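Local coordinates for protein histone-lysine N-methyltransferase, H3 lysine-9 specific SUVH6 (Arabidopsis thaliana, PDB 6A5K) that transfers methyl groups from S-adenosylmethionine to a lysine of histone H3 and probably binds methylated non-CG DNA through its SRA domain, at residues 75-80 / 486-491; 352-357 / 369-374; 403-408 / 439-444; 462-467 / 479-484. The protein carries 1 engineered substitution. One frame throughout, in Å; residues are numbered along the deposited sequence.

Interaction 1 of 4, residues 75-80 / 486-491; sequences GDEFQY and IPPLQE
Gly75 and Glu77 meet the paired prolines Pro487 and Pro488 without a single direct hydrogen bond, and the contact illustrates how two domains can join through a small patch where oxygens rest on proline carbons, and through bridging waters. The close part is the carbonyl of Gly75, whose O sits 3.4 Å from both CB and CG of Pro487. A side chain on Gly75 would point into this patch and, at the positive phi of 100°, would also run into the preceding carbonyl oxygen. Beside it, Glu77 crosses Pro488 at about a right angle, its OE2 3.3 Å from Pro488 CD. With chi2 at -159° the Glu77 chain is extended, and Glu77 CD lies 4.2 Å from Pro487 CA.

The remainder is looser and water-mediated. One water donates to Asp76 OD1 at 2.9 Å and accepts from Gln490 NE2 at 3.0 Å; a second donates to Glu77 OE1 at 2.8 Å and, more weakly, to Ile486 O. Both acids have stronger partners in salt bridges, Asp76 with Arg7 and Glu77 with Lys177. Pro487 opens a type II beta turn that runs to Gln490. The contact thus sets strand 77-78 of the SRA domain, whose Phe78 packs on helices 5-29 and 81-87, against the SET-domain loop between strands 477-482 and 491-494.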
loop_
_atom_site.group_PDB
_atom_site.type_symbol
_atom_site.label_atom_id
_atom_site.label_comp_id
_atom_site.label_asym_id
_atom_site.label_seq_id
_atom_site.Cartn_x
_atom_site.Cartn_y
_atom_site.Cartn_z
ATOM N N GLY A 75 8.235 -0.209 10.789
ATOM C CA GLY A 75 8.073 -0.746 9.450
ATOM C C GLY A 75 7.201 0.108 8.541
ATOM O O GLY A 75 7.245 -0.062 7.317
ATOM N N ASP A 76 6.427 1.026 9.123
ATOM C CA ASP A 76 5.548 1.898 8.336
ATOM C C ASP A 76 6.353 2.681 7.302
ATOM O O ASP A 76 7.484 3.096 7.565
ATOM C CB ASP A 76 4.782 2.881 9.226
ATOM C CG ASP A 76 3.576 2.250 9.917
ATOM O OD1 ASP A 76 3.231 1.085 9.612
ATOM O OD2 ASP A 76 2.966 2.933 10.770
ATOM N N GLU A 77 5.767 2.888 6.129
ATOM C CA GLU A 77 6.464 3.588 5.058
ATOM C C GLU A 77 5.700 4.818 4.597
ATOM O O GLU A 77 4.475 4.897 4.746
ATOM C CB GLU A 77 6.717 2.645 3.875
ATOM C CG GLU A 77 7.585 1.446 4.264
ATOM C CD GLU A 77 8.260 0.790 3.076
ATOM O OE1 GLU A 77 7.929 1.155 1.929
ATOM O OE2 GLU A 77 9.137 -0.080 3.297
ATOM N N PHE A 78 6.449 5.764 4.041
ATOM C CA PHE A 78 5.949 7.060 3.618
ATOM C C PHE A 78 6.604 7.424 2.287
ATOM O O PHE A 78 7.788 7.144 2.078
ATOM C CB PHE A 78 6.254 8.124 4.675
ATOM C CG PHE A 78 5.960 7.674 6.078
ATOM C CD1 PHE A 78 6.955 7.091 6.858
ATOM C CD2 PHE A 78 4.682 7.793 6.604
ATOM C CE1 PHE A 78 6.679 6.650 8.141
ATOM C CE2 PHE A 78 4.399 7.360 7.894
ATOM C CZ PHE A 78 5.403 6.789 8.661
ATOM N N GLN A 79 5.840 8.023 1.382
ATOM C CA GLN A 79 6.404 8.484 0.115
ATOM C C GLN A 79 7.037 9.863 0.272
ATOM O O GLN A 79 8.142 10.124 -0.220
ATOM C CB GLN A 79 5.334 8.537 -0.976
ATOM C CG GLN A 79 5.896 8.936 -2.342
ATOM C CD GLN A 79 4.821 9.089 -3.396
ATOM O OE1 GLN A 79 3.727 8.547 -3.260
ATOM N NE2 GLN A 79 5.125 9.834 -4.453
ATOM N N TYR A 80 6.332 10.742 0.972
ATOM C CA TYR A 80 6.764 12.124 1.114
ATOM C C TYR A 80 7.189 12.456 2.536
ATOM O O TYR A 80 6.572 12.004 3.505
ATOM C CB TYR A 80 5.647 13.071 0.694
ATOM C CG TYR A 80 5.205 12.948 -0.747
ATOM C CD1 TYR A 80 5.912 13.575 -1.763
ATOM C CD2 TYR A 80 4.048 12.248 -1.087
ATOM C CE1 TYR A 80 5.499 13.491 -3.074
ATOM C CE2 TYR A 80 3.633 12.157 -2.407
ATOM C CZ TYR A 80 4.361 12.784 -3.390
ATOM O OH TYR A 80 3.961 12.715 -4.701
ATOM N N ILE A 486 2.362 -0.107 1.346
ATOM C CA ILE A 486 2.497 -1.312 2.161
ATOM C C ILE A 486 3.965 -1.697 2.358
ATOM O O ILE A 486 4.717 -1.766 1.395
ATOM C CB ILE A 486 1.736 -2.494 1.527
ATOM C CG1 ILE A 486 0.290 -2.089 1.206
ATOM C CG2 ILE A 486 1.760 -3.701 2.453
ATOM C CD1 ILE A 486 -0.517 -3.192 0.476
ATOM N N PRO A 487 4.377 -1.940 3.615
ATOM C CA PRO A 487 5.736 -2.415 3.889
ATOM C C PRO A 487 5.964 -3.780 3.273
ATOM O O PRO A 487 4.997 -4.519 3.091
ATOM C CB PRO A 487 5.786 -2.501 5.425
ATOM C CG PRO A 487 4.643 -1.648 5.902
ATOM C CD PRO A 487 3.589 -1.771 4.849
ATOM N N PRO A 488 7.223 -4.123 2.958
ATOM C CA PRO A 488 7.476 -5.473 2.445
ATOM C C PRO A 488 7.071 -6.521 3.472
ATOM O O PRO A 488 7.217 -6.283 4.678
ATOM C CB PRO A 488 8.990 -5.487 2.189
ATOM C CG PRO A 488 9.534 -4.395 3.046
ATOM C CD PRO A 488 8.461 -3.344 3.121
ATOM N N LEU A 489 6.517 -7.628 2.982
ATOM C CA LEU A 489 6.181 -8.817 3.773
ATOM C C LEU A 489 4.997 -8.621 4.717
ATOM O O LEU A 489 4.689 -9.509 5.504
ATOM C CB LEU A 489 7.408 -9.294 4.564
ATOM C CG LEU A 489 8.623 -9.684 3.713
ATOM C CD1 LEU A 489 9.843 -9.931 4.592
ATOM C CD2 LEU A 489 8.323 -10.910 2.849
ATOM N N GLN A 490 4.336 -7.466 4.652
ATOM C CA GLN A 490 3.106 -7.271 5.415
ATOM C C GLN A 490 1.986 -8.062 4.750
ATOM O O GLN A 490 1.857 -8.042 3.520
ATOM C CB GLN A 490 2.729 -5.786 5.505
ATOM C CG GLN A 490 1.417 -5.526 6.246
ATOM C CD GLN A 490 1.099 -4.047 6.419
ATOM O OE1 GLN A 490 0.272 -3.484 5.694
ATOM N NE2 GLN A 490 1.741 -3.413 7.399
ATOM N N GLU A 491 1.183 -8.765 5.546
ATOM C CA GLU A 491 0.110 -9.561 4.956
ATOM C C GLU A 491 -0.874 -8.660 4.200
ATOM O O GLU A 491 -1.281 -7.602 4.697
ATOM C CB GLU A 491 -0.629 -10.374 6.018
ATOM C CG GLU A 491 -1.659 -11.335 5.419
ATOM C CD GLU A 491 -2.294 -12.261 6.442
ATOM O OE1 GLU A 491 -1.960 -12.171 7.645
ATOM O OE2 GLU A 491 -3.134 -13.088 6.032
HETATM O O HOH W 1 1.989 -0.463 7.472
HETATM O O HOH W 2 5.416 1.078 0.804
#

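Interaction 2 of 4, residues 352-357 / 369-374; sequences KLPLEI and CLKSIP
The pyrrolidine ring of Pro354 has the sulfur of Cys369 over one face, with SG 3.8 Å from Pro354 CD, while Lys371 passes its edge at about a right angle and brings CE to 3.8 Å from Pro354 CG. The Glu356 carboxylate, a truly flat group, carries a methyl over one face: Leu370 CD2 lies 3.6 Å from Glu356 OE1. Its OE2 forms salt bridges with Arg368 and Arg239, which answer the charge beside the methyl contact. SG reaches the proline because it stands anti to the backbone N of Cys369 (chi1 -177°), and in that position it also accepts the N-H of Lys371 at 3.5 Å between Lys371 N and Cys369 SG.

These residues close the open end of a SET-domain beta hairpin, strands 355-359 and 365-369 of a mixed sheet, where Leu355 and Cys369 form an antiparallel non-hydrogen-bonded pair. The next backbone link is nearly straight: Leu370 N donates to Pro354 O at 2.9 Å, with 169° at the hydrogen. That same oxygen takes a CA-H contact from Cys369. Past the sheet, aliphatic groups meet, Leu353 CD1 resting 3.8 Å from Ile373 CG1, and both side chains lie against Ile379 of strand 378-381.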
loop_
_atom_site.group_PDB
_atom_site.type_symbol
_atom_site.label_atom_id
_atom_site.label_comp_id
_atom_site.label_asym_id
_atom_site.label_seq_id
_atom_site.Cartn_x
_atom_site.Cartn_y
_atom_site.Cartn_z
ATOM N N LYS A 352 2.534 -7.820 -11.531
ATOM C CA LYS A 352 3.868 -7.249 -11.703
ATOM C C LYS A 352 4.698 -7.386 -10.422
ATOM O O LYS A 352 5.928 -7.330 -10.457
ATOM C CB LYS A 352 3.781 -5.774 -12.105
ATOM C CG LYS A 352 3.173 -5.517 -13.476
ATOM C CD LYS A 352 3.915 -6.285 -14.553
ATOM C CE LYS A 352 3.179 -6.212 -15.884
ATOM N NZ LYS A 352 3.896 -6.970 -16.947
ATOM N N LEU A 353 4.019 -7.559 -9.292
ATOM C CA LEU A 353 4.687 -7.638 -7.992
ATOM C C LEU A 353 5.114 -9.060 -7.640
ATOM O O LEU A 353 4.466 -10.024 -8.043
ATOM C CB LEU A 353 3.761 -7.098 -6.901
ATOM C CG LEU A 353 3.363 -5.633 -7.036
ATOM C CD1 LEU A 353 2.190 -5.309 -6.092
ATOM C CD2 LEU A 353 4.565 -4.767 -6.739
ATOM N N PRO A 354 6.210 -9.194 -6.873
ATOM C CA PRO A 354 6.656 -10.515 -6.412
ATOM C C PRO A 354 5.832 -11.013 -5.222
ATOM O O PRO A 354 6.116 -10.669 -4.074
ATOM C CB PRO A 354 8.115 -10.271 -6.016
ATOM C CG PRO A 354 8.159 -8.836 -5.616
ATOM C CD PRO A 354 7.137 -8.121 -6.472
ATOM N N LEU A 355 4.812 -11.817 -5.503
ATOM C CA LEU A 355 3.942 -12.336 -4.452
ATOM C C LEU A 355 4.402 -13.698 -3.953
ATOM O O LEU A 355 5.077 -14.447 -4.668
ATOM C CB LEU A 355 2.498 -12.436 -4.948
ATOM C CG LEU A 355 1.882 -11.164 -5.528
ATOM C CD1 LEU A 355 0.453 -11.422 -5.975
ATOM C CD2 LEU A 355 1.935 -10.026 -4.511
ATOM N N GLU A 356 4.035 -14.005 -2.715
ATOM C CA GLU A 356 4.215 -15.346 -2.169
ATOM C C GLU A 356 3.094 -15.645 -1.180
ATOM O O GLU A 356 2.502 -14.721 -0.610
ATOM C CB GLU A 356 5.589 -15.487 -1.502
ATOM C CG GLU A 356 5.683 -14.937 -0.092
ATOM C CD GLU A 356 7.072 -15.115 0.513
ATOM O OE1 GLU A 356 7.983 -15.597 -0.199
ATOM O OE2 GLU A 356 7.253 -14.777 1.702
ATOM N N ILE A 357 2.767 -16.926 -1.007
ATOM C CA ILE A 357 1.848 -17.300 0.057
ATOM C C ILE A 357 2.641 -17.822 1.247
ATOM O O ILE A 357 3.763 -18.328 1.103
ATOM C CB ILE A 357 0.800 -18.351 -0.384
ATOM C CG1 ILE A 357 1.446 -19.713 -0.675
ATOM C CG2 ILE A 357 0.003 -17.842 -1.585
ATOM C CD1 ILE A 357 0.427 -20.829 -0.867
ATOM N N CYS A 369 3.894 -9.738 -0.136
ATOM C CA CYS A 369 4.781 -9.344 -1.227
ATOM C C CYS A 369 6.220 -9.200 -0.734
ATOM O O CYS A 369 6.450 -8.723 0.376
ATOM C CB CYS A 369 4.299 -8.034 -1.849
ATOM S SG CYS A 369 5.266 -7.471 -3.263
ATOM N N LEU A 370 7.183 -9.617 -1.553
ATOM C CA LEU A 370 8.590 -9.565 -1.154
ATOM C C LEU A 370 9.144 -8.143 -1.139
ATOM O O LEU A 370 10.187 -7.890 -0.547
ATOM C CB LEU A 370 9.449 -10.439 -2.071
ATOM C CG LEU A 370 9.310 -11.956 -1.922
ATOM C CD1 LEU A 370 10.277 -12.678 -2.854
ATOM C CD2 LEU A 370 9.548 -12.373 -0.480
ATOM N N LYS A 371 8.458 -7.210 -1.787
ATOM C CA LYS A 371 8.866 -5.812 -1.672
ATOM C C LYS A 371 7.709 -4.910 -1.265
ATOM O O LYS A 371 6.563 -5.350 -1.172
ATOM C CB LYS A 371 9.488 -5.323 -2.981
ATOM C CG LYS A 371 8.507 -5.119 -4.109
ATOM C CD LYS A 371 9.229 -4.934 -5.439
ATOM C CE LYS A 371 10.464 -5.823 -5.533
ATOM N NZ LYS A 371 11.191 -5.647 -6.824
ATOM N N SER A 372 8.022 -3.646 -1.006
ATOM C CA SER A 372 6.997 -2.691 -0.625
ATOM C C SER A 372 6.072 -2.416 -1.805
ATOM O O SER A 372 6.466 -2.548 -2.963
ATOM C CB SER A 372 7.627 -1.392 -0.104
ATOM O OG SER A 372 8.384 -0.742 -1.104
ATOM N N ILE A 373 4.833 -2.057 -1.499
ATOM C CA ILE A 373 3.841 -1.806 -2.536
ATOM C C ILE A 373 3.348 -0.362 -2.474
ATOM O O ILE A 373 2.775 0.054 -1.470
ATOM C CB ILE A 373 2.647 -2.765 -2.403
ATOM C CG1 ILE A 373 3.103 -4.220 -2.581
ATOM C CG2 ILE A 373 1.569 -2.420 -3.432
ATOM C CD1 ILE A 373 2.036 -5.232 -2.200
ATOM N N PRO A 374 3.592 0.414 -3.544
ATOM C CA PRO A 374 3.119 1.806 -3.581
ATOM C C PRO A 374 1.597 1.886 -3.532
ATOM O O PRO A 374 0.919 1.059 -4.148
ATOM C CB PRO A 374 3.651 2.332 -4.927
ATOM C CG PRO A 374 4.785 1.411 -5.283
ATOM C CD PRO A 374 4.383 0.062 -4.737
#

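Interaction 3 of 4, residues 403-408 / 439-444; sequences FDIGNR and FTIDAA
Strand 402-406 is an outermost member of a three-stranded antiparallel sheet in the SET domain, and Phe403 and Ile405 join it to the central strand, 436-442. Phe403 and Ile441 form a hydrogen-bonded pair: Phe403 N donates to Ile441 O and Ile441 N to Phe403 O, each at 2.9 Å. The ladder then slackens slightly, Ile405 N reaching Phe439 O at 3.1 Å with a more bent 148° at the hydrogen. On the face carrying Ile441, Ile405 crosses that side chain at about a right angle, CD1 lying 4.0 Å from Ile441 CG1, and both pack on Leu386 of strand 385-388. An alanine at Ile405 would probably leave Ile441 CG1 and Phe439 CB without the CD1 methyl that they share, opening a gap against Leu386. Thr440 lies on the other face with Asp404; its CG2 is 3.4 Å from Phe403 O, and its hydroxyl bonds to Asp389.

Within the edge strand, Arg408 grips Asp404 O side-on through NE (3.0 Å) and NH2 (2.8 Å), its guanidinium over one face of the Phe403 ring, displaced toward the rim. A carbonyl on the side away from the ladder is thereby doubly bonded, and the nearby positive charge would probably polarise it.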
loop_
_atom_site.group_PDB
_atom_site.type_symbol
_atom_site.label_atom_id
_atom_site.label_comp_id
_atom_site.label_asym_id
_atom_site.label_seq_id
_atom_site.Cartn_x
_atom_site.Cartn_y
_atom_site.Cartn_z
ATOM N N PHE A 403 -15.987 -15.516 -4.220
ATOM C CA PHE A 403 -16.079 -14.060 -4.227
ATOM C C PHE A 403 -17.426 -13.660 -4.807
ATOM O O PHE A 403 -17.671 -13.826 -6.003
ATOM C CB PHE A 403 -14.947 -13.414 -5.032
ATOM C CG PHE A 403 -14.850 -11.920 -4.841
ATOM C CD1 PHE A 403 -15.668 -11.058 -5.553
ATOM C CD2 PHE A 403 -13.945 -11.380 -3.933
ATOM C CE1 PHE A 403 -15.585 -9.682 -5.375
ATOM C CE2 PHE A 403 -13.854 -10.010 -3.752
ATOM C CZ PHE A 403 -14.675 -9.162 -4.479
ATOM N N ASP A 404 -18.292 -13.132 -3.950
ATOM C CA ASP A 404 -19.612 -12.670 -4.361
ATOM C C ASP A 404 -19.457 -11.315 -5.055
ATOM O O ASP A 404 -19.098 -10.330 -4.417
ATOM C CB ASP A 404 -20.532 -12.574 -3.134
ATOM C CG ASP A 404 -21.981 -12.283 -3.489
ATOM O OD1 ASP A 404 -22.249 -11.500 -4.418
ATOM O OD2 ASP A 404 -22.864 -12.843 -2.812
ATOM N N ILE A 405 -19.716 -11.268 -6.359
ATOM C CA ILE A 405 -19.510 -10.041 -7.134
ATOM C C ILE A 405 -20.571 -8.984 -6.802
ATOM O O ILE A 405 -21.747 -9.307 -6.637
ATOM C CB ILE A 405 -19.531 -10.328 -8.657
ATOM C CG1 ILE A 405 -18.401 -11.299 -9.037
ATOM C CG2 ILE A 405 -19.438 -9.041 -9.465
ATOM C CD1 ILE A 405 -18.397 -11.686 -10.508
ATOM N N GLY A 406 -20.146 -7.730 -6.676
ATOM C CA GLY A 406 -21.073 -6.612 -6.560
ATOM C C GLY A 406 -21.159 -5.948 -5.199
ATOM O O GLY A 406 -20.839 -6.559 -4.175
ATOM N N ASN A 407 -21.614 -4.691 -5.196
ATOM C CA ASN A 407 -21.841 -3.915 -3.962
ATOM C C ASN A 407 -20.654 -3.799 -3.011
ATOM O O ASN A 407 -20.815 -3.940 -1.798
ATOM C CB ASN A 407 -23.018 -4.494 -3.160
ATOM C CG ASN A 407 -24.303 -4.543 -3.950
ATOM O OD1 ASN A 407 -24.773 -5.618 -4.321
ATOM N ND2 ASN A 407 -24.864 -3.371 -4.244
ATOM N N ARG A 408 -19.466 -3.552 -3.542
ATOM C CA ARG A 408 -18.296 -3.461 -2.679
ATOM C C ARG A 408 -17.603 -2.118 -2.745
ATOM O O ARG A 408 -16.655 -1.866 -1.992
ATOM C CB ARG A 408 -17.299 -4.552 -3.026
ATOM C CG ARG A 408 -17.794 -5.919 -2.666
ATOM C CD ARG A 408 -16.840 -6.920 -3.189
ATOM N NE ARG A 408 -17.350 -8.269 -3.057
ATOM C CZ ARG A 408 -16.999 -9.104 -2.091
ATOM N NH1 ARG A 408 -16.141 -8.722 -1.151
ATOM N NH2 ARG A 408 -17.512 -10.316 -2.076
ATOM N N PHE A 439 -23.761 -12.976 -9.923
ATOM C CA PHE A 439 -22.665 -13.910 -10.177
ATOM C C PHE A 439 -21.584 -13.931 -9.101
ATOM O O PHE A 439 -21.384 -12.962 -8.375
ATOM C CB PHE A 439 -22.032 -13.610 -11.535
ATOM C CG PHE A 439 -22.963 -13.864 -12.692
ATOM C CD1 PHE A 439 -23.903 -12.914 -13.060
ATOM C CD2 PHE A 439 -22.921 -15.063 -13.384
ATOM C CE1 PHE A 439 -24.770 -13.145 -14.112
ATOM C CE2 PHE A 439 -23.785 -15.300 -14.439
ATOM C CZ PHE A 439 -24.711 -14.344 -14.799
ATOM N N THR A 440 -20.886 -15.061 -9.039
ATOM C CA THR A 440 -19.880 -15.339 -8.019
ATOM C C THR A 440 -18.683 -16.015 -8.678
ATOM O O THR A 440 -18.843 -16.764 -9.646
ATOM C CB THR A 440 -20.463 -16.244 -6.898
ATOM O OG1 THR A 440 -21.454 -15.515 -6.165
ATOM C CG2 THR A 440 -19.377 -16.744 -5.929
ATOM N N ILE A 441 -17.485 -15.739 -8.177
ATOM C CA ILE A 441 -16.294 -16.426 -8.652
ATOM C C ILE A 441 -15.922 -17.531 -7.670
ATOM O O ILE A 441 -15.693 -17.271 -6.486
ATOM C CB ILE A 441 -15.097 -15.463 -8.823
ATOM C CG1 ILE A 441 -15.466 -14.292 -9.735
ATOM C CG2 ILE A 441 -13.907 -16.204 -9.395
ATOM C CD1 ILE A 441 -14.588 -13.076 -9.536
ATOM N N ASP A 442 -15.887 -18.765 -8.167
ATOM C CA ASP A 442 -15.556 -19.935 -7.365
ATOM C C ASP A 442 -14.106 -20.317 -7.623
ATOM O O ASP A 442 -13.775 -20.810 -8.700
ATOM C CB ASP A 442 -16.499 -21.096 -7.705
ATOM C CG ASP A 442 -16.232 -22.356 -6.876
ATOM O OD1 ASP A 442 -15.222 -22.421 -6.149
ATOM O OD2 ASP A 442 -17.048 -23.299 -6.961
ATOM N N ALA A 443 -13.245 -20.100 -6.633
ATOM C CA ALA A 443 -11.826 -20.416 -6.777
ATOM C C ALA A 443 -11.402 -21.639 -5.959
ATOM O O ALA A 443 -10.212 -21.824 -5.693
ATOM C CB ALA A 443 -10.978 -19.200 -6.384
ATOM N N ALA A 444 -12.363 -22.469 -5.562
ATOM C CA ALA A 444 -12.065 -23.602 -4.682
ATOM C C ALA A 444 -11.275 -24.687 -5.391
ATOM O O ALA A 444 -10.279 -25.183 -4.861
ATOM C CB ALA A 444 -13.341 -24.190 -4.110
HETATM O O HOH W 3 -23.288 -11.988 -6.611
#

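Interaction 4 of 4, residues 462-467 / 479-484; sequences YAQNVL and MFFAQD
Tyr462 lays one face of its ring over Phe481 CB, a contact within the SET-domain beta hairpin of strands 461-467 and 477-482. Phe481 CB stands 4.1 Å from the centroid of the Tyr462 ring, 24° off the normal, a CH-pi contact displaced toward the rim. At the ring's edge, Gln483 CB comes to 3.6 Å from Tyr462 CD1. The ring is brought there by chi1 of 58°, which sets CG between the backbone N and the carbonyl carbon. An alanine in place of Tyr462 would probably leave Phe481 CB without its aromatic cover and Gln483 CB without the ring edge it packs on, and would break the water bridge from the phenol to the Ala482 carbonyl.

Further along the same face, Gln464 CB packs 3.6 Å from Phe481 CD1, with amide and ring planes 69° apart, and Val466 CG2 touches CG of Met479, a selenomethionine, at 3.5 Å. On the opposite face, Ala463 CB meets Phe480 CE1 at 4.0 Å; the Phe480 side chain, about 9 Å from the bound S-adenosylmethionine, also meets the ring of Tyr494. Backbone bonds run both ways between Tyr462 and Phe481 and between Gln464 and Met479, fixing this register. Outside the hairpin, Pro459 O takes the Gln483 amide and Lys326 O that of Gln464, whose NE2 also donates to Asn465 O at 3.0 Å.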
loop_
_atom_site.group_PDB
_atom_site.type_symbol
_atom_site.label_atom_id
_atom_site.label_comp_id
_atom_site.label_asym_id
_atom_site.label_seq_id
_atom_site.Cartn_x
_atom_site.Cartn_y
_atom_site.Cartn_z
ATOM N N TYR A 462 -8.269 -3.203 -1.506
ATOM C CA TYR A 462 -9.695 -3.247 -1.792
ATOM C C TYR A 462 -9.939 -3.840 -3.167
ATOM O O TYR A 462 -9.051 -3.826 -4.036
ATOM C CB TYR A 462 -10.343 -1.856 -1.705
ATOM C CG TYR A 462 -9.757 -0.815 -2.630
ATOM C CD1 TYR A 462 -8.716 -0.002 -2.209
ATOM C CD2 TYR A 462 -10.258 -0.628 -3.924
ATOM C CE1 TYR A 462 -8.176 0.966 -3.039
ATOM C CE2 TYR A 462 -9.716 0.340 -4.764
ATOM C CZ TYR A 462 -8.674 1.134 -4.312
ATOM O OH TYR A 462 -8.122 2.117 -5.117
ATOM N N ALA A 463 -11.158 -4.341 -3.352
ATOM C CA ALA A 463 -11.595 -4.901 -4.628
ATOM C C ALA A 463 -12.155 -3.803 -5.525
ATOM O O ALA A 463 -12.863 -2.904 -5.069
ATOM C CB ALA A 463 -12.640 -5.998 -4.409
ATOM N N GLN A 464 -11.820 -3.889 -6.804
ATOM C CA GLN A 464 -12.188 -2.893 -7.792
ATOM C C GLN A 464 -12.677 -3.603 -9.045
ATOM O O GLN A 464 -11.949 -4.409 -9.636
ATOM C CB GLN A 464 -10.996 -1.995 -8.122
ATOM C CG GLN A 464 -11.248 -0.987 -9.235
ATOM C CD GLN A 464 -12.372 -0.026 -8.882
ATOM O OE1 GLN A 464 -12.292 0.702 -7.888
ATOM N NE2 GLN A 464 -13.435 -0.028 -9.688
ATOM N N ASN A 465 -13.908 -3.309 -9.445
ATOM C CA ASN A 465 -14.464 -3.879 -10.669
ATOM C C ASN A 465 -13.840 -3.224 -11.895
ATOM O O ASN A 465 -13.783 -1.997 -11.980
ATOM C CB ASN A 465 -15.984 -3.713 -10.703
ATOM C CG ASN A 465 -16.694 -4.617 -9.708
ATOM O OD1 ASN A 465 -16.120 -5.578 -9.207
ATOM N ND2 ASN A 465 -17.955 -4.314 -9.429
ATOM N N VAL A 466 -13.369 -4.047 -12.832
ATOM C CA VAL A 466 -12.758 -3.548 -14.065
ATOM C C VAL A 466 -13.330 -4.270 -15.285
ATOM O O VAL A 466 -13.504 -5.487 -15.274
ATOM C CB VAL A 466 -11.209 -3.704 -14.054
ATOM C CG1 VAL A 466 -10.594 -3.214 -15.377
ATOM C CG2 VAL A 466 -10.596 -2.932 -12.888
ATOM N N LEU A 467 -13.634 -3.506 -16.328
ATOM C CA LEU A 467 -14.035 -4.074 -17.611
ATOM C C LEU A 467 -13.030 -3.684 -18.688
ATOM O O LEU A 467 -12.578 -2.536 -18.717
ATOM C CB LEU A 467 -15.439 -3.595 -17.993
ATOM C CG LEU A 467 -16.571 -4.104 -17.095
ATOM C CD1 LEU A 467 -17.854 -3.313 -17.330
ATOM C CD2 LEU A 467 -16.803 -5.596 -17.338
HETATM N N MSE A 479 -10.428 -6.862 -9.424
HETATM C CA MSE A 479 -9.011 -6.514 -9.365
HETATM C C MSE A 479 -8.676 -5.891 -8.019
HETATM O O MSE A 479 -9.327 -4.932 -7.612
HETATM C CB MSE A 479 -8.657 -5.531 -10.485
HETATM C CG MSE A 479 -9.132 -5.979 -11.877
HETATM SE SE MSE A 479 -8.290 -7.654 -12.362
HETATM C CE MSE A 479 -8.235 -7.453 -14.308
ATOM N N PHE A 480 -7.657 -6.402 -7.335
ATOM C CA PHE A 480 -7.276 -5.814 -6.051
ATOM C C PHE A 480 -6.243 -4.699 -6.186
ATOM O O PHE A 480 -5.288 -4.811 -6.960
ATOM C CB PHE A 480 -6.749 -6.897 -5.115
ATOM C CG PHE A 480 -7.758 -7.949 -4.806
ATOM C CD1 PHE A 480 -8.784 -7.689 -3.914
ATOM C CD2 PHE A 480 -7.697 -9.193 -5.414
ATOM C CE1 PHE A 480 -9.727 -8.653 -3.623
ATOM C CE2 PHE A 480 -8.642 -10.156 -5.133
ATOM C CZ PHE A 480 -9.654 -9.887 -4.235
ATOM N N PHE A 481 -6.449 -3.629 -5.417
ATOM C CA PHE A 481 -5.543 -2.481 -5.376
ATOM C C PHE A 481 -5.110 -2.174 -3.937
ATOM O O PHE A 481 -5.891 -2.338 -3.001
ATOM C CB PHE A 481 -6.213 -1.230 -5.959
ATOM C CG PHE A 481 -6.345 -1.241 -7.456
ATOM C CD1 PHE A 481 -7.432 -1.860 -8.066
ATOM C CD2 PHE A 481 -5.397 -0.613 -8.249
ATOM C CE1 PHE A 481 -7.559 -1.868 -9.445
ATOM C CE2 PHE A 481 -5.523 -0.616 -9.636
ATOM C CZ PHE A 481 -6.599 -1.234 -10.227
ATOM N N ALA A 482 -3.878 -1.702 -3.769
ATOM C CA ALA A 482 -3.404 -1.244 -2.458
ATOM C C ALA A 482 -4.022 0.100 -2.060
ATOM O O ALA A 482 -4.092 1.023 -2.874
ATOM C CB ALA A 482 -1.877 -1.139 -2.455
ATOM N N GLN A 483 -4.461 0.223 -0.807
ATOM C CA GLN A 483 -4.922 1.518 -0.302
ATOM C C GLN A 483 -4.006 2.083 0.796
ATOM O O GLN A 483 -4.369 3.030 1.494
ATOM C CB GLN A 483 -6.376 1.429 0.199
ATOM C CG GLN A 483 -6.649 0.453 1.345
ATOM C CD GLN A 483 -8.073 0.594 1.876
ATOM O OE1 GLN A 483 -8.920 1.231 1.246
ATOM N NE2 GLN A 483 -8.336 0.015 3.041
ATOM N N ASP A 484 -2.816 1.499 0.924
ATOM C CA ASP A 484 -1.719 2.057 1.713
ATOM C C ASP A 484 -0.434 1.939 0.911
ATOM O O ASP A 484 -0.377 1.191 -0.061
ATOM C CB ASP A 484 -1.511 1.314 3.038
ATOM C CG ASP A 484 -2.761 1.230 3.881
ATOM O OD1 ASP A 484 -3.074 0.110 4.342
ATOM O OD2 ASP A 484 -3.402 2.275 4.116
HETATM O O HOH W 4 -5.774 3.267 -3.851
#

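Chemistry follows position in these four contacts. Interactions 3 and 4 are buried strand pairings within the SET domain, rich in backbone bonds, and they touch where Phe403 packs on Ala463 and Phe480. Interaction 2, only partly buried, has one bridge and one backbone bond, and relies otherwise on proline, sulfur and aliphatic contacts. Interaction 1, though buried, is the smallest and the only one between domains, and it has bridging waters in place of direct bonds. It abuts interaction 2: Leu489 N and Ile486 N probably bond to Cys369 O and Ile373 O. Ile373 in turn packs on Ala482 of interaction 4, whereas interaction 3 remains about 15 Å from interaction 1 at the nearest atoms.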